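Local coordinates for GCN5-related N-acetyltransferase (Kribbella flavida, PDB 4H89), which probably transfers an acyl group, most likely acetyl from acetyl-coenzyme A, to an acceptor, at residues A[121-133]-A[161-173]. Numbering follows the deposited sequence. Where two conformers were deposited one is given.
Sequences GFRAIQFNAVVET and HGYVGLHVMHRPL
The H167 imidazole meets E132 at its NE2 end, where E132 CB lies 3.5 Å from H167 NE2, approaching obliquely to the ring. At the ring edge, in plane, a water bonded to NE2 also donates to E132 O, while ND1 pairs with T151 of strand 147-155; both nitrogens are thus engaged. The H170 ring is likewise met obliquely, A124 CB standing 3.4 Å from H170 NE2. F127, beside M169 across the strands, has its ring stacked on F146 and edge-to-face with W141.

Backbone evidence defines the pairing: strands 124-127 and 164-172 run antiparallel at 167°, with reciprocal N-H...O bonds in the I125-R171, F127-M169 and V130-H167 pairs. The register slips by one residue between F127 and V130, a beta bulge, where a water donates to both N128 O and L166 O. Across the bulge, V130 CG2 packs 3.8 Å from the selenium (SE) of selenomethionine M169, the side chains crossing nearly perpendicularly.

Toward the far end, E132 grips G165. With CG wedged between backbone N and carbonyl carbon (chi1 73°), the extended chain carries OE2 to within 2.8 Å of G165 N, which meets its anti side 25° out of the carboxylate plane; E132 N returns a bond to G165 O. Replacing the carboxylate with an alanine's methyl is likely to leave G165 N without its acceptor. In GNAT enzymes acetyl-CoA binds where the strands equivalent to 89-96 and 124-131 part, probably here too; on its other edge, 124-131 stays paired with 164-172 on both sides of the bulge.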
loop_
_atom_site.group_PDB
_atom_site.type_symbol
_atom_site.label_atom_id
_atom_site.label_comp_id
_atom_site.label_asym_id
_atom_site.label_seq_id
_atom_site.Cartn_x
_atom_site.Cartn_y
_atom_site.Cartn_z
ATOM N N GLY A 121 5.854 8.243 18.889
ATOM C CA GLY A 121 6.516 9.300 18.167
ATOM C C GLY A 121 6.127 9.517 16.726
ATOM O O GLY A 121 6.688 10.375 16.051
ATOM N N PHE A 122 5.093 8.820 16.256
ATOM C CA PHE A 122 4.654 9.029 14.888
ATOM C C PHE A 122 4.096 10.446 14.765
ATOM O O PHE A 122 3.600 11.042 15.729
ATOM C CB PHE A 122 3.590 7.984 14.512
ATOM C CG PHE A 122 4.118 6.569 14.325
ATOM C CD1 PHE A 122 4.647 6.162 13.134
ATOM C CD2 PHE A 122 4.105 5.694 15.375
ATOM C CE1 PHE A 122 5.066 4.854 12.926
ATOM C CE2 PHE A 122 4.488 4.364 15.188
ATOM C CZ PHE A 122 5.008 3.947 13.974
ATOM N N ARG A 123 4.108 10.944 13.535
ATOM C CA ARG A 123 3.598 12.281 13.201
ATOM C C ARG A 123 2.174 12.278 12.623
ATOM O O ARG A 123 1.524 13.310 12.596
ATOM C CB ARG A 123 4.506 12.966 12.210
ATOM C CG ARG A 123 5.786 13.420 12.835
ATOM C CD ARG A 123 6.792 13.923 11.821
ATOM N NE ARG A 123 7.760 14.860 12.390
ATOM C CZ ARG A 123 8.800 14.508 13.137
ATOM N NH1 ARG A 123 9.619 15.453 13.471
ATOM N NH2 ARG A 123 9.048 13.232 13.556
ATOM N N ALA A 124 1.682 11.116 12.195
ATOM C CA ALA A 124 0.375 10.991 11.575
ATOM C C ALA A 124 0.035 9.518 11.464
ATOM O O ALA A 124 0.868 8.668 11.693
ATOM C CB ALA A 124 0.379 11.649 10.209
ATOM N N ILE A 125 -1.220 9.298 11.108
ATOM C CA ILE A 125 -1.753 7.971 10.815
ATOM C C ILE A 125 -2.497 8.036 9.482
ATOM O O ILE A 125 -3.224 8.976 9.214
ATOM C CB ILE A 125 -2.751 7.491 11.878
ATOM C CG1 ILE A 125 -2.174 7.608 13.280
ATOM C CG2 ILE A 125 -3.160 6.043 11.641
ATOM C CD1 ILE A 125 -3.187 7.513 14.412
ATOM N N GLN A 126 -2.312 7.024 8.652
ATOM C CA GLN A 126 -2.959 6.947 7.351
ATOM C C GLN A 126 -3.619 5.580 7.215
ATOM O O GLN A 126 -3.000 4.560 7.536
ATOM C CB GLN A 126 -1.892 7.118 6.262
ATOM C CG GLN A 126 -2.371 7.008 4.843
ATOM C CD GLN A 126 -1.312 7.347 3.855
ATOM O OE1 GLN A 126 -0.383 8.151 4.134
ATOM N NE2 GLN A 126 -1.437 6.790 2.671
ATOM N N PHE A 127 -4.854 5.565 6.703
ATOM C CA PHE A 127 -5.521 4.326 6.259
ATOM C C PHE A 127 -5.568 4.404 4.733
ATOM O O PHE A 127 -6.160 5.319 4.179
ATOM C CB PHE A 127 -6.951 4.206 6.845
ATOM C CG PHE A 127 -7.005 4.148 8.333
ATOM C CD1 PHE A 127 -5.908 3.747 9.126
ATOM C CD2 PHE A 127 -8.144 4.560 8.987
ATOM C CE1 PHE A 127 -6.014 3.663 10.519
ATOM C CE2 PHE A 127 -8.287 4.474 10.351
ATOM C CZ PHE A 127 -7.209 4.048 11.139
ATOM N N ASN A 128 -4.946 3.432 4.065
ATOM C CA ASN A 128 -4.775 3.509 2.639
ATOM C C ASN A 128 -6.024 3.242 1.833
ATOM O O ASN A 128 -6.126 3.701 0.697
ATOM C CB ASN A 128 -3.684 2.530 2.230
ATOM C CG ASN A 128 -2.437 2.805 2.981
ATOM O OD1 ASN A 128 -1.902 3.922 2.862
ATOM N ND2 ASN A 128 -2.058 1.876 3.909
ATOM N N ALA A 129 -6.943 2.463 2.405
ATOM C CA ALA A 129 -8.087 1.985 1.662
ATOM C C ALA A 129 -9.228 1.659 2.590
ATOM O O ALA A 129 -9.229 0.653 3.297
ATOM C CB ALA A 129 -7.711 0.753 0.878
ATOM N N VAL A 130 -10.191 2.542 2.663
ATOM C CA VAL A 130 -11.378 2.371 3.440
ATOM C C VAL A 130 -12.562 2.334 2.470
ATOM O O VAL A 130 -12.754 3.229 1.680
ATOM C CB VAL A 130 -11.600 3.481 4.483
ATOM C CG1 VAL A 130 -12.829 3.142 5.302
ATOM C CG2 VAL A 130 -10.344 3.649 5.353
ATOM N N VAL A 131 -13.273 1.198 2.433
ATOM C CA VAL A 131 -14.339 1.007 1.463
ATOM C C VAL A 131 -15.429 2.043 1.757
ATOM O O VAL A 131 -15.907 2.152 2.885
ATOM C CB VAL A 131 -14.913 -0.438 1.520
ATOM C CG1 VAL A 131 -16.071 -0.603 0.549
ATOM C CG2 VAL A 131 -13.821 -1.471 1.239
ATOM N N GLU A 132 -15.860 2.784 0.726
ATOM C CA GLU A 132 -16.769 3.907 0.983
ATOM C C GLU A 132 -18.157 3.514 1.471
ATOM O O GLU A 132 -18.847 4.290 2.085
ATOM C CB GLU A 132 -16.866 4.863 -0.198
ATOM C CG GLU A 132 -17.641 4.292 -1.323
ATOM C CD GLU A 132 -17.987 5.309 -2.411
ATOM O OE1 GLU A 132 -18.460 6.412 -2.064
ATOM O OE2 GLU A 132 -17.900 4.952 -3.587
ATOM N N THR A 133 -18.522 2.286 1.202
ATOM C CA THR A 133 -19.774 1.712 1.696
ATOM C C THR A 133 -19.705 1.193 3.121
ATOM O O THR A 133 -20.724 0.826 3.708
ATOM C CB THR A 133 -20.239 0.566 0.786
ATOM O OG1 THR A 133 -19.186 -0.360 0.622
ATOM C CG2 THR A 133 -20.560 1.116 -0.595
ATOM N N HIS A 161 -23.075 -3.680 -3.910
ATOM C CA HIS A 161 -23.107 -2.293 -4.410
ATOM C C HIS A 161 -22.278 -2.085 -5.650
ATOM O O HIS A 161 -22.210 -0.963 -6.167
ATOM C CB HIS A 161 -22.674 -1.314 -3.311
ATOM C CG HIS A 161 -23.496 -1.441 -2.087
ATOM N ND1 HIS A 161 -24.878 -1.489 -2.124
ATOM C CD2 HIS A 161 -23.144 -1.587 -0.797
ATOM C CE1 HIS A 161 -25.328 -1.652 -0.901
ATOM N NE2 HIS A 161 -24.300 -1.693 -0.076
ATOM N N GLY A 162 -21.623 -3.150 -6.125
ATOM C CA GLY A 162 -20.835 -3.086 -7.336
ATOM C C GLY A 162 -19.489 -2.414 -7.091
ATOM O O GLY A 162 -18.953 -2.447 -5.966
ATOM N N TYR A 163 -18.949 -1.825 -8.137
ATOM C CA TYR A 163 -17.667 -1.144 -7.996
ATOM C C TYR A 163 -17.861 0.169 -7.233
ATOM O O TYR A 163 -18.652 1.010 -7.643
ATOM C CB TYR A 163 -16.990 -0.866 -9.334
ATOM C CG TYR A 163 -16.565 -2.115 -10.071
ATOM C CD1 TYR A 163 -15.428 -2.819 -9.696
ATOM C CD2 TYR A 163 -17.305 -2.620 -11.131
ATOM C CE1 TYR A 163 -15.038 -3.961 -10.370
ATOM C CE2 TYR A 163 -16.911 -3.757 -11.808
ATOM C CZ TYR A 163 -15.801 -4.429 -11.437
ATOM O OH TYR A 163 -15.385 -5.570 -12.062
ATOM N N VAL A 164 -17.188 0.291 -6.104
ATOM C CA VAL A 164 -17.286 1.435 -5.201
ATOM C C VAL A 164 -15.886 1.970 -4.867
ATOM O O VAL A 164 -14.837 1.350 -5.142
ATOM C CB VAL A 164 -18.057 1.077 -3.911
ATOM C CG1 VAL A 164 -19.449 0.590 -4.268
ATOM C CG2 VAL A 164 -17.334 0.061 -3.053
ATOM N N GLY A 165 -15.862 3.165 -4.285
ATOM C CA GLY A 165 -14.588 3.830 -4.000
ATOM C C GLY A 165 -13.853 3.303 -2.792
ATOM O O GLY A 165 -14.420 2.731 -1.881
ATOM N N LEU A 166 -12.535 3.576 -2.808
ATOM C CA LEU A 166 -11.679 3.374 -1.662
ATOM C C LEU A 166 -11.148 4.737 -1.176
ATOM O O LEU A 166 -10.413 5.392 -1.909
ATOM C CB LEU A 166 -10.515 2.441 -2.020
ATOM C CG LEU A 166 -10.842 0.960 -2.251
ATOM C CD1 LEU A 166 -9.566 0.235 -2.659
ATOM C CD2 LEU A 166 -11.471 0.323 -0.996
ATOM N N HIS A 167 -11.527 5.144 0.034
ATOM C CA HIS A 167 -11.039 6.370 0.607
ATOM C C HIS A 167 -9.604 6.155 1.077
ATOM O O HIS A 167 -9.281 5.089 1.623
ATOM C CB HIS A 167 -11.814 6.739 1.851
ATOM C CG HIS A 167 -13.252 7.032 1.685
ATOM N ND1 HIS A 167 -13.811 7.856 0.746
ATOM C CD2 HIS A 167 -14.256 6.612 2.481
ATOM C CE1 HIS A 167 -15.118 7.916 0.977
ATOM N NE2 HIS A 167 -15.401 7.163 2.021
ATOM N N VAL A 168 -8.803 7.214 0.979
ATOM C CA VAL A 168 -7.567 7.316 1.732
ATOM C C VAL A 168 -7.882 8.259 2.883
ATOM O O VAL A 168 -8.412 9.330 2.642
ATOM C CB VAL A 168 -6.452 7.916 0.849
ATOM C CG1 VAL A 168 -5.163 8.078 1.673
ATOM C CG2 VAL A 168 -6.248 7.004 -0.365
HETATM N N MSE A 169 -7.612 7.850 4.114
HETATM C CA MSE A 169 -7.945 8.630 5.286
HETATM C C MSE A 169 -6.680 8.937 6.078
HETATM O O MSE A 169 -5.711 8.187 6.043
HETATM C CB MSE A 169 -8.936 7.953 6.185
HETATM C CG MSE A 169 -10.219 7.613 5.421
HETATM SE SE MSE A 169 -11.727 7.033 6.491
HETATM C CE MSE A 169 -12.317 8.667 7.346
ATOM N N HIS A 170 -6.694 10.056 6.789
ATOM C CA HIS A 170 -5.503 10.554 7.461
ATOM C C HIS A 170 -5.865 11.329 8.699
ATOM O O HIS A 170 -6.902 11.989 8.762
ATOM C CB HIS A 170 -4.770 11.462 6.491
ATOM C CG HIS A 170 -3.583 12.179 7.064
ATOM N ND1 HIS A 170 -3.688 13.442 7.584
ATOM C CD2 HIS A 170 -2.272 11.831 7.180
ATOM C CE1 HIS A 170 -2.504 13.852 7.980
ATOM N NE2 HIS A 170 -1.630 12.906 7.722
ATOM N N ARG A 171 -4.999 11.246 9.707
ATOM C CA ARG A 171 -5.138 12.001 10.967
ATOM C C ARG A 171 -3.734 12.470 11.345
ATOM O O ARG A 171 -2.830 11.635 11.388
ATOM C CB ARG A 171 -5.631 11.024 12.047
ATOM C CG ARG A 171 -6.004 11.656 13.360
ATOM C CD ARG A 171 -6.215 10.586 14.397
ATOM N NE ARG A 171 -6.962 11.045 15.560
ATOM C CZ ARG A 171 -6.467 11.795 16.524
ATOM N NH1 ARG A 171 -5.236 12.292 16.470
ATOM N NH2 ARG A 171 -7.220 12.053 17.554
ATOM N N PRO A 172 -3.523 13.787 11.637
ATOM C CA PRO A 172 -2.270 14.195 12.243
ATOM C C PRO A 172 -2.178 13.760 13.699
ATOM O O PRO A 172 -3.200 13.536 14.346
ATOM C CB PRO A 172 -2.295 15.727 12.148
ATOM C CG PRO A 172 -3.752 16.044 12.256
ATOM C CD PRO A 172 -4.452 14.919 11.492
ATOM N N LEU A 173 -0.954 13.630 14.206
ATOM C CA LEU A 173 -0.678 13.404 15.611
ATOM C C LEU A 173 0.184 14.543 16.135
ATOM O O LEU A 173 0.296 14.716 17.342
ATOM C CB LEU A 173 0.076 12.097 15.804
ATOM C CG LEU A 173 -0.688 10.835 15.478
ATOM C CD1 LEU A 173 0.289 9.674 15.445
ATOM C CD2 LEU A 173 -1.816 10.581 16.467
ATOM O OXT LEU A 173 0.800 15.264 15.349
HETATM O O HOH W 1 -7.506 4.009 -1.712
HETATM O O HOH W 2 -18.102 6.852 2.895
#